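Local atomic coordinates of 6-aminohexanoate-cyclic-dimer hydrolase (Arthrobacter sp., PDB entry 3A2Q), a protein that hydrolyses the cyclic dimer of 6-aminohexanoate, a by-product of nylon-6 manufacture, opening one amide bond to give the linear dimer. Residues V185-T190 against R220-L225; G261-N266 against E301-R306; R306-D311 against F424-N429; R391-I396 against D445-G450; I436-G441 against A468-A473. The protein carries 1 engineered substitution. One frame throughout, in Å; residues are numbered along the deposited sequence.

Contact 1: residues V185-T190 against R220-L225; sequences VGLKPT and RDIAAL
Ile222, on helix 219-229, lays its two branches over two side chains of strand 185-188, one branch to each. Its CG1 meets CG1 of Val185 at 3.8 Å, while its CG2 presses on CD2 of Leu187 at 3.5 Å, a tight fit for two methyl groups, with CB of Leu187 a little farther off. The first torsion of Ile222 (chi1 -66°) sets which branch goes to which residue: CG2 lies anti to the backbone N and CG1 anti to the carbonyl carbon, and the two branches diverge toward successive helix-facing residues of the strand. Val185 and Leu187 are two residues apart and both point at the helix, with Gly186 between them.

This is a helix packed on one face of the large mixed sheet of the amidase fold. The helix follows strand 211-216, which lies beside strand 185-188 in the sheet. Ala216 of that neighbour and Leu464 of helix 460-473 also touch Ile222, and Ile436 of strand 435-442 touches both Val185 and Leu187. No hydrogen bond crosses between the segments, and all three touching residues are buried; the helix is therefore held to this strand by apolar contact and close fit, without a directional bond.

Contact 2: residues G261-N266 against E301-R306; sequences GVLTHN and EALGDR
Extended first torsions on Asn266 and Arg306 (chi1 -150° for the arginine) carry both polar ends into the gap between their segments, and a bend at chi3 of Arg306 (-59°) turns its guanidinium back toward the amide. The two groups stop short of direct bonding: OD1 of Asn266 stays 4.1 Å from NH2 of Arg306, near the plane of the guanidinium and at its edge. A water fills the step. It donates to OD1 of Asn266 at 2.8 Å and accepts from NH2 of Arg306 at the same length, sitting in the guanidinium plane, while the amide and guanidinium planes are inclined by 30°.

Alongside, CD2 of Leu263 meets CD1 of Leu303 at 4.1 Å, a single methyl-to-methyl touch. Leu263 continues the line of strand 259-262, and Leu303 belongs to the 3-10 turn 301-304 in the connection from strand 294-297, at the sheet's edge, to helix 308-331.

Both polar ends have stronger partners beyond the two segments. Arg306 NH1 forms a salt bridge with Asp270 OD2, and Asn266 ND2 donates to Phe271 O and to Asp270 OD1, so Asp270 ties the pair together from the side. Asn266 OD1 also accepts from Val268 N. The water thus joins two groups that each have partners of their own, and the leucine pair is the apolar part of the contact.

Contact 3: residues R306-D311 against F424-N429; sequences RSFLKD and FTVPFN
Val426 is the bump of this contact, its two methyl groups reaching separate neighbours on the segment that opens helix 308-331. CG1 abuts the rim of the Phe308 ring, 4.0 Å from CZ and in the ring plane, so the aromatic ring is met at its edge. CG2 faces CD1 of Leu309 at 4.3 Å. The notch between the phenylalanine rim and the leucine methyl thus receives the valine, and the two side chains Phe308 and Val426 approach from opposite directions.

Pro427 is the second neighbour of the same CZ atom: Phe308 CZ is 4.2 Å from CA of Pro427 and 4.5 Å from its CG. Phe308 reaches this far with CG lodged between its backbone N and carbonyl carbon (chi1 72°), a position that throws the ring out toward the short helix 427-431. One face of the ring has Arg306 O above it, offset toward the rim, and the ring of Tyr369 on helix 356-378 also packs against Phe308.

The contact joins the N-terminal regions of two helices close to bound ligand, since the side chain of Val426 lies about 7 Å from a bound 6-aminohexanoic acid. The adjoining Thr425 bonds through OG1 to Ala172 O, and Ala172 lines a 6-aminohexanoic acid site. With no hydrogen bond between the segments, the junction rests on buried hydrocarbon and on the meeting of ring rim and methyl groups.

Contact 4: residues R391-I396 against D445-G450; sequences RQTPEI and DGMPIG
Gln392 runs past Asp445 in the opposite direction, and its path decides how the two polar ends meet. From CB the chain goes to CG, set anti to the carbonyl carbon, and then bends at chi2 (-77°), which swings CD and its amide over toward the carboxylate. At the tip the branches part. OE1 comes within 3.8 Å of OD1 of Asp445, two acceptors with a water to mediate between the groups: this water donates to Gln392 OE1 at 2.7 Å and to Asp445 OD2 at 2.7 Å. The amide and carboxylate planes are 56° apart. NE2 turns to other acceptors, Asp274 OD2 and Glu276 OE1, while Asp445 is held by Ser443 OG at OD1 and by a salt bridge from Arg145 at OD2.

The second segment is the end of the connecting turn and the first residues of strand 448-455, which pairs antiparallel with strand 435-442 as a beta hairpin in the central sheet of the amidase fold; the first is the irregular connection after strand 383-387, the neighbour of strand 448-455 on its other side.

One residue on, Thr393 repeats the use of water. Its OG1 donates to a second water at 2.6 Å, which in turn donates to Pro448 O at 2.8 Å, spanning a direct gap of 4.5 Å between OG1 and that carbonyl oxygen. The other branch of Thr393, CG2, rests 4.2 Å from the terminal methyl CE of Met447.

Contact 5: residues I436-G441 against A468-A473; sequences ISLPIG and AQLEGA
Leu470, on helix 460-473, brings its CD1 methyl against two methyls of strand 435-442, the three forming a triangle: CD1 of Leu438 at 4.0 Å and CD1 of Ile440 at 4.1 Å. Its CB lies 4.1 Å from Leu438 CD1 and 4.2 Å from Ile440 CD1, and both strand side chains cross Leu470 at about a right angle. Leu438 and Ile440 each carry their gamma branch (CG of Leu438, CG1 of Ile440) anti to the carbonyl carbon, with chi2 extended, and so reach out to the helix by their terminal methyls.

Between them Pro439 is the centre of an inverse gamma turn, a kink in the strand across which both neighbours still point toward the helix. Farther out, Val185 of the adjoining strand touches Leu438, Val451 of strand 448-455 touches Ile440, and Leu470 is also covered by Ala287 and Leu288 of helix 275-290. Glu471 OE2 accepts from Val219 N, tying this helix to the beginning of helix 219-229.

Here the last helix of the chain packs on the sheet near the end of a strand. Purely aliphatic and without a hydrogen bond between the segments, the contact depends on three branched side chains sharing one hydrophobic patch.

Contacts 1, 2, 4 and 5 all reach the same mixed sheet. Contacts 1 and 5, with centres 12 Å apart, are joined directly because strands 185-188 and 435-442 are neighbours: Gly186 O lies 2.9 Å from Ser437 N, a probable hydrogen bond. Contacts 4 and 5 are linked across the hairpin, where Ile449 N is 2.9 Å from Gly441 O, again a probable hydrogen bond. Contacts 2 and 3 share Arg306, and CD2 of Leu303 packs on CB of Pro427 at 3.7 Å. Contact 3 lies nearest the catalytic centre: the side chain of Val426 is about 10 Å from that of engineered Ala174, at the position of the probable acyl-ester nucleophile.

Contact 1: residues V185-T190 against R220-L225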
# COMPACT_ATOMS: atom_id res chain seq x y z
N VAL A 185 -4.45 4.89 7.38
CA VAL A 185 -3.02 5.14 7.33
C VAL A 185 -2.34 4.07 6.48
O VAL A 185 -2.55 2.87 6.69
CB VAL A 185 -2.39 5.10 8.74
CG1 VAL A 185 -0.91 5.45 8.65
CG2 VAL A 185 -3.11 6.07 9.66
N GLY A 186 -1.52 4.50 5.53
CA GLY A 186 -0.83 3.55 4.68
C GLY A 186 0.65 3.89 4.59
O GLY A 186 1.01 4.98 4.17
N LEU A 187 1.50 2.96 5.00
CA LEU A 187 2.93 3.20 4.96
C LEU A 187 3.72 2.32 4.01
O LEU A 187 3.57 1.09 4.02
CB LEU A 187 3.54 3.04 6.36
CG LEU A 187 5.08 2.98 6.40
CD1 LEU A 187 5.65 4.37 6.20
CD2 LEU A 187 5.54 2.39 7.72
N LYS A 188 4.55 2.96 3.18
CA LYS A 188 5.47 2.25 2.31
C LYS A 188 6.79 2.51 3.04
O LYS A 188 7.33 3.63 3.00
CB LYS A 188 5.59 2.87 0.92
CG LYS A 188 6.60 2.12 0.04
CD LYS A 188 7.10 2.95 -1.14
CE LYS A 188 8.06 4.04 -0.71
NZ LYS A 188 9.31 3.48 -0.11
N PRO A 189 7.32 1.51 3.75
CA PRO A 189 8.58 1.73 4.47
C PRO A 189 9.78 1.89 3.55
O PRO A 189 9.65 1.87 2.32
CB PRO A 189 8.70 0.50 5.36
CG PRO A 189 7.99 -0.56 4.58
CD PRO A 189 6.79 0.16 4.00
N THR A 190 10.94 2.06 4.16
CA THR A 190 12.19 2.18 3.42
C THR A 190 12.39 0.89 2.65
O THR A 190 12.02 -0.18 3.13
CB THR A 190 13.36 2.34 4.40
OG1 THR A 190 13.21 3.57 5.12
CG2 THR A 190 14.69 2.32 3.66
N ARG A 220 0.34 4.40 15.99
CA ARG A 220 0.98 3.44 16.88
C ARG A 220 0.86 2.02 16.33
O ARG A 220 1.75 1.20 16.52
CB ARG A 220 0.39 3.53 18.30
CG ARG A 220 -1.04 3.07 18.45
CD ARG A 220 -1.49 3.24 19.90
NE ARG A 220 -2.80 2.66 20.15
CZ ARG A 220 -3.38 2.62 21.35
NH1 ARG A 220 -2.76 3.13 22.41
NH2 ARG A 220 -4.58 2.07 21.50
N ASP A 221 -0.24 1.74 15.63
CA ASP A 221 -0.44 0.42 15.04
C ASP A 221 0.62 0.17 13.97
O ASP A 221 1.12 -0.95 13.84
CB ASP A 221 -1.83 0.32 14.42
CG ASP A 221 -2.87 -0.26 15.37
OD1 ASP A 221 -2.57 -0.41 16.57
OD2 ASP A 221 -3.98 -0.56 14.90
N ILE A 222 0.95 1.20 13.20
CA ILE A 222 1.96 1.06 12.15
C ILE A 222 3.32 0.78 12.78
O ILE A 222 4.05 -0.10 12.35
CB ILE A 222 2.04 2.34 11.28
CG1 ILE A 222 0.74 2.51 10.49
CG2 ILE A 222 3.23 2.26 10.32
CD1 ILE A 222 0.47 1.39 9.49
N ALA A 223 3.66 1.54 13.82
CA ALA A 223 4.93 1.36 14.51
C ALA A 223 5.05 -0.07 15.05
O ALA A 223 6.10 -0.70 14.90
CB ALA A 223 5.05 2.36 15.65
N ALA A 224 3.99 -0.57 15.66
CA ALA A 224 4.00 -1.93 16.20
C ALA A 224 4.15 -2.98 15.11
O ALA A 224 4.85 -3.98 15.28
CB ALA A 224 2.73 -2.18 17.01
N LEU A 225 3.49 -2.76 13.98
CA LEU A 225 3.56 -3.69 12.85
C LEU A 225 4.98 -3.78 12.30
O LEU A 225 5.45 -4.86 11.93
CB LEU A 225 2.61 -3.25 11.75
CG LEU A 225 1.13 -3.43 12.10
CD1 LEU A 225 0.26 -2.65 11.12
CD2 LEU A 225 0.79 -4.91 12.08

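Contact 2: residues G261-N266 against E301-R306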
# COMPACT_ATOMS: atom_id res chain seq x y z
N GLY A 261 9.67 20.81 4.06
CA GLY A 261 9.36 21.45 2.79
C GLY A 261 7.96 20.98 2.41
O GLY A 261 7.63 19.81 2.59
N VAL A 262 7.13 21.88 1.90
CA VAL A 262 5.78 21.51 1.51
C VAL A 262 5.58 21.78 0.03
O VAL A 262 6.04 22.79 -0.51
CB VAL A 262 4.71 22.28 2.35
CG1 VAL A 262 4.93 23.77 2.24
CG2 VAL A 262 3.31 21.91 1.87
N LEU A 263 4.91 20.84 -0.64
CA LEU A 263 4.64 20.94 -2.06
C LEU A 263 3.13 21.00 -2.29
O LEU A 263 2.40 20.08 -1.90
CB LEU A 263 5.21 19.71 -2.78
CG LEU A 263 4.93 19.59 -4.29
CD1 LEU A 263 5.55 20.77 -5.03
CD2 LEU A 263 5.51 18.27 -4.81
N THR A 264 2.66 22.09 -2.90
CA THR A 264 1.23 22.22 -3.16
C THR A 264 0.87 22.56 -4.60
O THR A 264 -0.12 23.24 -4.88
CB THR A 264 0.59 23.24 -2.20
OG1 THR A 264 1.30 24.48 -2.25
CG2 THR A 264 0.61 22.71 -0.77
N HIS A 265 1.68 22.07 -5.53
CA HIS A 265 1.42 22.24 -6.96
C HIS A 265 2.11 21.05 -7.63
O HIS A 265 2.88 20.34 -6.99
CB HIS A 265 1.97 23.57 -7.50
CG HIS A 265 3.46 23.61 -7.66
ND1 HIS A 265 4.32 23.72 -6.59
CD2 HIS A 265 4.24 23.57 -8.76
CE1 HIS A 265 5.57 23.74 -7.03
NE2 HIS A 265 5.54 23.65 -8.35
N ASN A 266 1.80 20.81 -8.90
CA ASN A 266 2.43 19.71 -9.63
C ASN A 266 3.68 20.26 -10.29
O ASN A 266 3.60 20.96 -11.30
CB ASN A 266 1.49 19.15 -10.69
CG ASN A 266 2.18 18.16 -11.60
OD1 ASN A 266 3.26 17.67 -11.29
ND2 ASN A 266 1.56 17.87 -12.74
N GLU A 301 14.01 19.29 -6.48
CA GLU A 301 13.81 19.69 -7.86
C GLU A 301 13.62 18.49 -8.78
O GLU A 301 13.03 18.61 -9.85
CB GLU A 301 14.96 20.56 -8.37
CG GLU A 301 16.33 19.92 -8.35
CD GLU A 301 17.38 20.83 -8.95
OE1 GLU A 301 17.44 22.02 -8.56
OE2 GLU A 301 18.15 20.36 -9.82
N ALA A 302 14.11 17.34 -8.34
CA ALA A 302 13.98 16.11 -9.13
C ALA A 302 12.51 15.79 -9.35
O ALA A 302 12.15 15.13 -10.33
CB ALA A 302 14.66 14.95 -8.42
N LEU A 303 11.65 16.24 -8.45
CA LEU A 303 10.22 15.96 -8.58
C LEU A 303 9.61 16.67 -9.80
O LEU A 303 8.50 16.34 -10.22
CB LEU A 303 9.46 16.36 -7.30
CG LEU A 303 9.81 15.52 -6.06
CD1 LEU A 303 8.86 15.87 -4.92
CD2 LEU A 303 9.70 14.04 -6.38
N GLY A 304 10.35 17.62 -10.37
CA GLY A 304 9.85 18.33 -11.54
C GLY A 304 10.08 17.53 -12.81
O GLY A 304 9.70 17.95 -13.90
N ASP A 305 10.69 16.36 -12.65
CA ASP A 305 11.00 15.49 -13.78
C ASP A 305 10.40 14.10 -13.58
O ASP A 305 10.52 13.51 -12.50
CB ASP A 305 12.53 15.42 -13.94
CG ASP A 305 12.97 14.40 -14.97
OD1 ASP A 305 12.42 14.38 -16.09
OD2 ASP A 305 13.90 13.62 -14.66
N ARG A 306 9.73 13.59 -14.60
CA ARG A 306 9.16 12.26 -14.49
C ARG A 306 9.62 11.42 -15.69
O ARG A 306 8.98 10.45 -16.07
CB ARG A 306 7.63 12.30 -14.43
CG ARG A 306 7.04 11.14 -13.64
CD ARG A 306 5.53 11.08 -13.70
NE ARG A 306 4.90 12.29 -13.19
CZ ARG A 306 4.21 13.15 -13.94
NH1 ARG A 306 4.07 12.92 -15.24
NH2 ARG A 306 3.67 14.23 -13.40
O HOH W 1 3.66 14.94 -10.73

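Contact 3: residues R306-D311 against F424-N429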
# COMPACT_ATOMS: atom_id res chain seq x y z
N ARG A 306 9.73 13.59 -14.60
CA ARG A 306 9.16 12.26 -14.49
C ARG A 306 9.62 11.42 -15.69
O ARG A 306 8.98 10.45 -16.07
CB ARG A 306 7.63 12.30 -14.43
CG ARG A 306 7.04 11.14 -13.64
CD ARG A 306 5.53 11.08 -13.70
NE ARG A 306 4.90 12.29 -13.19
CZ ARG A 306 4.21 13.15 -13.94
NH1 ARG A 306 4.07 12.92 -15.24
NH2 ARG A 306 3.67 14.23 -13.40
N SER A 307 10.76 11.81 -16.26
CA SER A 307 11.33 11.10 -17.40
C SER A 307 11.58 9.64 -17.07
O SER A 307 11.45 8.76 -17.93
CB SER A 307 12.66 11.74 -17.81
OG SER A 307 12.47 13.07 -18.26
N PHE A 308 11.93 9.38 -15.82
CA PHE A 308 12.21 8.03 -15.35
C PHE A 308 11.05 7.06 -15.53
O PHE A 308 11.26 5.85 -15.65
CB PHE A 308 12.58 8.08 -13.86
CG PHE A 308 11.41 8.37 -12.96
CD1 PHE A 308 10.57 7.35 -12.53
CD2 PHE A 308 11.13 9.68 -12.55
CE1 PHE A 308 9.47 7.62 -11.71
CE2 PHE A 308 10.04 9.96 -11.73
CZ PHE A 308 9.21 8.93 -11.31
N LEU A 309 9.82 7.58 -15.54
CA LEU A 309 8.66 6.71 -15.67
C LEU A 309 8.69 5.87 -16.94
O LEU A 309 8.16 4.76 -16.96
CB LEU A 309 7.37 7.52 -15.60
CG LEU A 309 6.12 6.72 -15.21
CD1 LEU A 309 6.33 6.05 -13.85
CD2 LEU A 309 4.91 7.63 -15.15
N LYS A 310 9.31 6.40 -17.99
CA LYS A 310 9.40 5.66 -19.24
C LYS A 310 10.25 4.41 -19.01
O LYS A 310 9.88 3.30 -19.43
CB LYS A 310 10.03 6.52 -20.34
CG LYS A 310 10.06 5.84 -21.70
CD LYS A 310 10.81 6.68 -22.72
CE LYS A 310 10.86 5.98 -24.07
NZ LYS A 310 11.51 4.65 -23.98
N ASP A 311 11.37 4.60 -18.33
CA ASP A 311 12.29 3.51 -18.02
C ASP A 311 11.64 2.52 -17.06
O ASP A 311 11.83 1.32 -17.17
CB ASP A 311 13.56 4.06 -17.37
CG ASP A 311 14.31 5.02 -18.27
OD1 ASP A 311 14.77 4.59 -19.35
OD2 ASP A 311 14.42 6.21 -17.91
N PHE A 424 2.41 11.55 -7.41
CA PHE A 424 3.09 12.00 -6.19
C PHE A 424 3.58 10.86 -5.28
O PHE A 424 4.18 11.10 -4.24
CB PHE A 424 2.17 12.92 -5.38
CG PHE A 424 2.11 14.34 -5.90
CD1 PHE A 424 2.53 14.66 -7.19
CD2 PHE A 424 1.58 15.35 -5.10
CE1 PHE A 424 2.42 15.96 -7.67
CE2 PHE A 424 1.47 16.65 -5.57
CZ PHE A 424 1.90 16.96 -6.87
N THR A 425 3.32 9.61 -5.67
CA THR A 425 3.76 8.49 -4.85
C THR A 425 4.91 7.70 -5.49
O THR A 425 5.83 7.27 -4.80
CB THR A 425 2.61 7.50 -4.54
OG1 THR A 425 1.88 7.21 -5.74
CG2 THR A 425 1.66 8.08 -3.49
N VAL A 426 4.85 7.54 -6.80
CA VAL A 426 5.87 6.76 -7.50
C VAL A 426 7.33 7.23 -7.36
O VAL A 426 8.25 6.41 -7.36
CB VAL A 426 5.50 6.59 -9.01
CG1 VAL A 426 5.72 7.88 -9.76
CG2 VAL A 426 6.31 5.46 -9.61
N PRO A 427 7.57 8.55 -7.23
CA PRO A 427 8.98 8.95 -7.10
C PRO A 427 9.68 8.30 -5.91
O PRO A 427 10.88 8.05 -5.95
CB PRO A 427 8.90 10.47 -6.93
CG PRO A 427 7.62 10.84 -7.59
CD PRO A 427 6.69 9.73 -7.17
N PHE A 428 8.93 8.01 -4.85
CA PHE A 428 9.52 7.43 -3.65
C PHE A 428 9.67 5.92 -3.69
O PHE A 428 10.34 5.34 -2.84
CB PHE A 428 8.73 7.94 -2.45
CG PHE A 428 8.61 9.43 -2.46
CD1 PHE A 428 9.75 10.22 -2.31
CD2 PHE A 428 7.41 10.04 -2.80
CE1 PHE A 428 9.70 11.60 -2.53
CE2 PHE A 428 7.35 11.42 -3.02
CZ PHE A 428 8.50 12.20 -2.89
N ASN A 429 9.05 5.28 -4.68
CA ASN A 429 9.24 3.85 -4.86
C ASN A 429 10.61 3.77 -5.52
O ASN A 429 11.39 2.86 -5.27
CB ASN A 429 8.22 3.24 -5.83
CG ASN A 429 6.85 3.13 -5.23
OD1 ASN A 429 6.03 4.03 -5.38
ND2 ASN A 429 6.60 2.03 -4.53

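Contact 4: residues R391-I396 against D445-G450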
# COMPACT_ATOMS: atom_id res chain seq x y z
N ARG A 391 -5.68 14.05 -7.55
CA ARG A 391 -7.02 14.26 -8.09
C ARG A 391 -8.11 13.73 -7.18
O ARG A 391 -7.83 13.01 -6.21
CB ARG A 391 -7.15 13.54 -9.43
CG ARG A 391 -6.85 12.04 -9.32
CD ARG A 391 -7.38 11.26 -10.51
NE ARG A 391 -8.84 11.31 -10.59
CZ ARG A 391 -9.54 10.84 -11.61
NH1 ARG A 391 -8.93 10.27 -12.64
NH2 ARG A 391 -10.87 10.93 -11.60
N GLN A 392 -9.35 14.07 -7.51
CA GLN A 392 -10.50 13.60 -6.76
C GLN A 392 -10.58 12.10 -7.05
O GLN A 392 -10.05 11.63 -8.05
CB GLN A 392 -11.77 14.30 -7.26
CG GLN A 392 -11.82 15.80 -6.96
CD GLN A 392 -12.16 16.10 -5.51
OE1 GLN A 392 -13.10 15.54 -4.96
NE2 GLN A 392 -11.40 17.00 -4.89
N THR A 393 -11.25 11.35 -6.18
CA THR A 393 -11.35 9.91 -6.38
C THR A 393 -12.24 9.54 -7.57
O THR A 393 -13.37 10.03 -7.69
CB THR A 393 -11.86 9.24 -5.09
OG1 THR A 393 -10.89 9.45 -4.06
CG2 THR A 393 -12.07 7.74 -5.29
N PRO A 394 -11.73 8.70 -8.48
CA PRO A 394 -12.49 8.28 -9.66
C PRO A 394 -13.69 7.39 -9.35
O PRO A 394 -13.74 6.71 -8.32
CB PRO A 394 -11.44 7.55 -10.51
CG PRO A 394 -10.45 7.06 -9.49
CD PRO A 394 -10.34 8.22 -8.54
N GLU A 395 -14.67 7.39 -10.25
CA GLU A 395 -15.84 6.54 -10.07
C GLU A 395 -15.47 5.14 -10.55
O GLU A 395 -14.56 4.99 -11.38
CB GLU A 395 -17.02 7.06 -10.92
CG GLU A 395 -17.50 8.45 -10.54
CD GLU A 395 -18.70 8.90 -11.36
OE1 GLU A 395 -18.64 8.83 -12.61
OE2 GLU A 395 -19.71 9.33 -10.76
N ILE A 396 -16.14 4.13 -10.03
CA ILE A 396 -15.90 2.75 -10.44
C ILE A 396 -16.06 2.70 -11.96
O ILE A 396 -17.00 3.28 -12.51
CB ILE A 396 -16.93 1.78 -9.82
CG1 ILE A 396 -16.71 1.68 -8.30
CG2 ILE A 396 -16.81 0.40 -10.47
CD1 ILE A 396 -15.37 1.10 -7.92
N ASP A 445 -17.10 16.75 -1.23
CA ASP A 445 -18.21 15.82 -1.41
C ASP A 445 -18.06 14.55 -0.58
O ASP A 445 -18.55 13.48 -0.95
CB ASP A 445 -18.46 15.53 -2.90
CG ASP A 445 -17.34 14.74 -3.56
OD1 ASP A 445 -16.24 14.65 -3.00
OD2 ASP A 445 -17.59 14.23 -4.68
N GLY A 446 -17.36 14.69 0.55
CA GLY A 446 -17.18 13.60 1.50
C GLY A 446 -16.22 12.45 1.26
O GLY A 446 -16.34 11.41 1.92
N MET A 447 -15.28 12.61 0.33
CA MET A 447 -14.32 11.55 0.04
C MET A 447 -12.98 11.85 0.73
O MET A 447 -12.50 12.97 0.71
CB MET A 447 -14.10 11.44 -1.47
CG MET A 447 -15.34 11.06 -2.27
SD MET A 447 -16.10 9.55 -1.67
CE MET A 447 -14.92 8.32 -2.22
N PRO A 448 -12.37 10.82 1.35
CA PRO A 448 -11.08 11.02 2.03
C PRO A 448 -9.96 11.52 1.12
O PRO A 448 -9.87 11.14 -0.05
CB PRO A 448 -10.78 9.63 2.60
CG PRO A 448 -12.15 9.03 2.80
CD PRO A 448 -12.87 9.46 1.55
N ILE A 449 -9.11 12.38 1.68
CA ILE A 449 -7.95 12.94 0.98
C ILE A 449 -6.75 12.72 1.90
O ILE A 449 -6.72 13.21 3.02
CB ILE A 449 -8.11 14.47 0.72
CG1 ILE A 449 -9.22 14.72 -0.30
CG2 ILE A 449 -6.79 15.07 0.23
CD1 ILE A 449 -9.44 16.20 -0.63
N GLY A 450 -5.76 11.97 1.42
CA GLY A 450 -4.60 11.72 2.25
C GLY A 450 -3.50 12.77 2.11
O GLY A 450 -3.38 13.44 1.08
O HOH W 2 -15.05 13.74 -5.57
O HOH W 3 -11.34 9.22 -1.47

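Contact 5: residues I436-G441 against A468-A473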
# COMPACT_ATOMS: atom_id res chain seq x y z
N ILE A 436 4.55 7.89 4.19
CA ILE A 436 3.29 7.49 4.80
C ILE A 436 2.15 8.42 4.40
O ILE A 436 2.35 9.63 4.22
CB ILE A 436 3.44 7.48 6.35
CG1 ILE A 436 2.24 6.80 7.00
CG2 ILE A 436 3.59 8.90 6.87
CD1 ILE A 436 2.45 6.50 8.47
N SER A 437 0.97 7.84 4.21
CA SER A 437 -0.21 8.64 3.88
C SER A 437 -1.08 8.66 5.14
O SER A 437 -1.39 7.61 5.69
CB SER A 437 -1.01 8.00 2.74
OG SER A 437 -2.13 8.81 2.42
N LEU A 438 -1.44 9.86 5.59
CA LEU A 438 -2.28 10.04 6.78
C LEU A 438 -3.63 10.57 6.32
O LEU A 438 -3.69 11.48 5.50
CB LEU A 438 -1.62 11.04 7.74
CG LEU A 438 -0.21 10.69 8.21
CD1 LEU A 438 0.32 11.79 9.13
CD2 LEU A 438 -0.23 9.35 8.93
N PRO A 439 -4.73 10.02 6.86
CA PRO A 439 -6.10 10.43 6.50
C PRO A 439 -6.53 11.75 7.15
O PRO A 439 -7.48 11.79 7.93
CB PRO A 439 -6.94 9.25 6.95
CG PRO A 439 -6.22 8.80 8.18
CD PRO A 439 -4.76 8.86 7.78
N ILE A 440 -5.82 12.82 6.80
CA ILE A 440 -6.07 14.14 7.36
C ILE A 440 -7.14 14.98 6.67
O ILE A 440 -7.78 15.82 7.31
CB ILE A 440 -4.75 14.95 7.40
CG1 ILE A 440 -3.77 14.29 8.37
CG2 ILE A 440 -5.02 16.40 7.78
CD1 ILE A 440 -2.38 14.92 8.34
N GLY A 441 -7.36 14.75 5.38
CA GLY A 441 -8.34 15.55 4.68
C GLY A 441 -9.59 14.85 4.17
O GLY A 441 -9.68 13.62 4.18
N ALA A 468 2.76 11.04 14.36
CA ALA A 468 2.06 11.02 15.64
C ALA A 468 1.64 12.43 16.04
O ALA A 468 0.55 12.62 16.59
CB ALA A 468 2.96 10.42 16.72
N GLN A 469 2.48 13.42 15.76
CA GLN A 469 2.16 14.81 16.09
C GLN A 469 0.96 15.29 15.28
O GLN A 469 0.08 15.99 15.79
CB GLN A 469 3.35 15.73 15.82
CG GLN A 469 4.64 15.30 16.51
CD GLN A 469 5.76 16.31 16.33
OE1 GLN A 469 5.88 16.94 15.28
NE2 GLN A 469 6.59 16.46 17.35
N LEU A 470 0.91 14.92 14.00
CA LEU A 470 -0.19 15.33 13.14
C LEU A 470 -1.48 14.62 13.53
O LEU A 470 -2.57 15.18 13.41
CB LEU A 470 0.14 15.04 11.68
CG LEU A 470 1.08 16.06 11.02
CD1 LEU A 470 1.44 15.59 9.62
CD2 LEU A 470 0.39 17.42 10.98
N GLU A 471 -1.35 13.39 14.00
CA GLU A 471 -2.49 12.60 14.44
C GLU A 471 -3.13 13.30 15.65
O GLU A 471 -4.34 13.25 15.85
CB GLU A 471 -2.01 11.21 14.83
CG GLU A 471 -3.09 10.26 15.31
CD GLU A 471 -2.51 8.89 15.64
OE1 GLU A 471 -1.54 8.84 16.42
OE2 GLU A 471 -3.02 7.88 15.11
N GLY A 472 -2.30 13.97 16.44
CA GLY A 472 -2.79 14.67 17.61
C GLY A 472 -3.31 16.06 17.31
O GLY A 472 -4.22 16.55 17.99
N ALA A 473 -2.75 16.69 16.29
CA ALA A 473 -3.15 18.04 15.90
C ALA A 473 -4.40 18.02 15.02
O ALA A 473 -5.24 18.92 15.09
CB ALA A 473 -2.01 18.72 15.17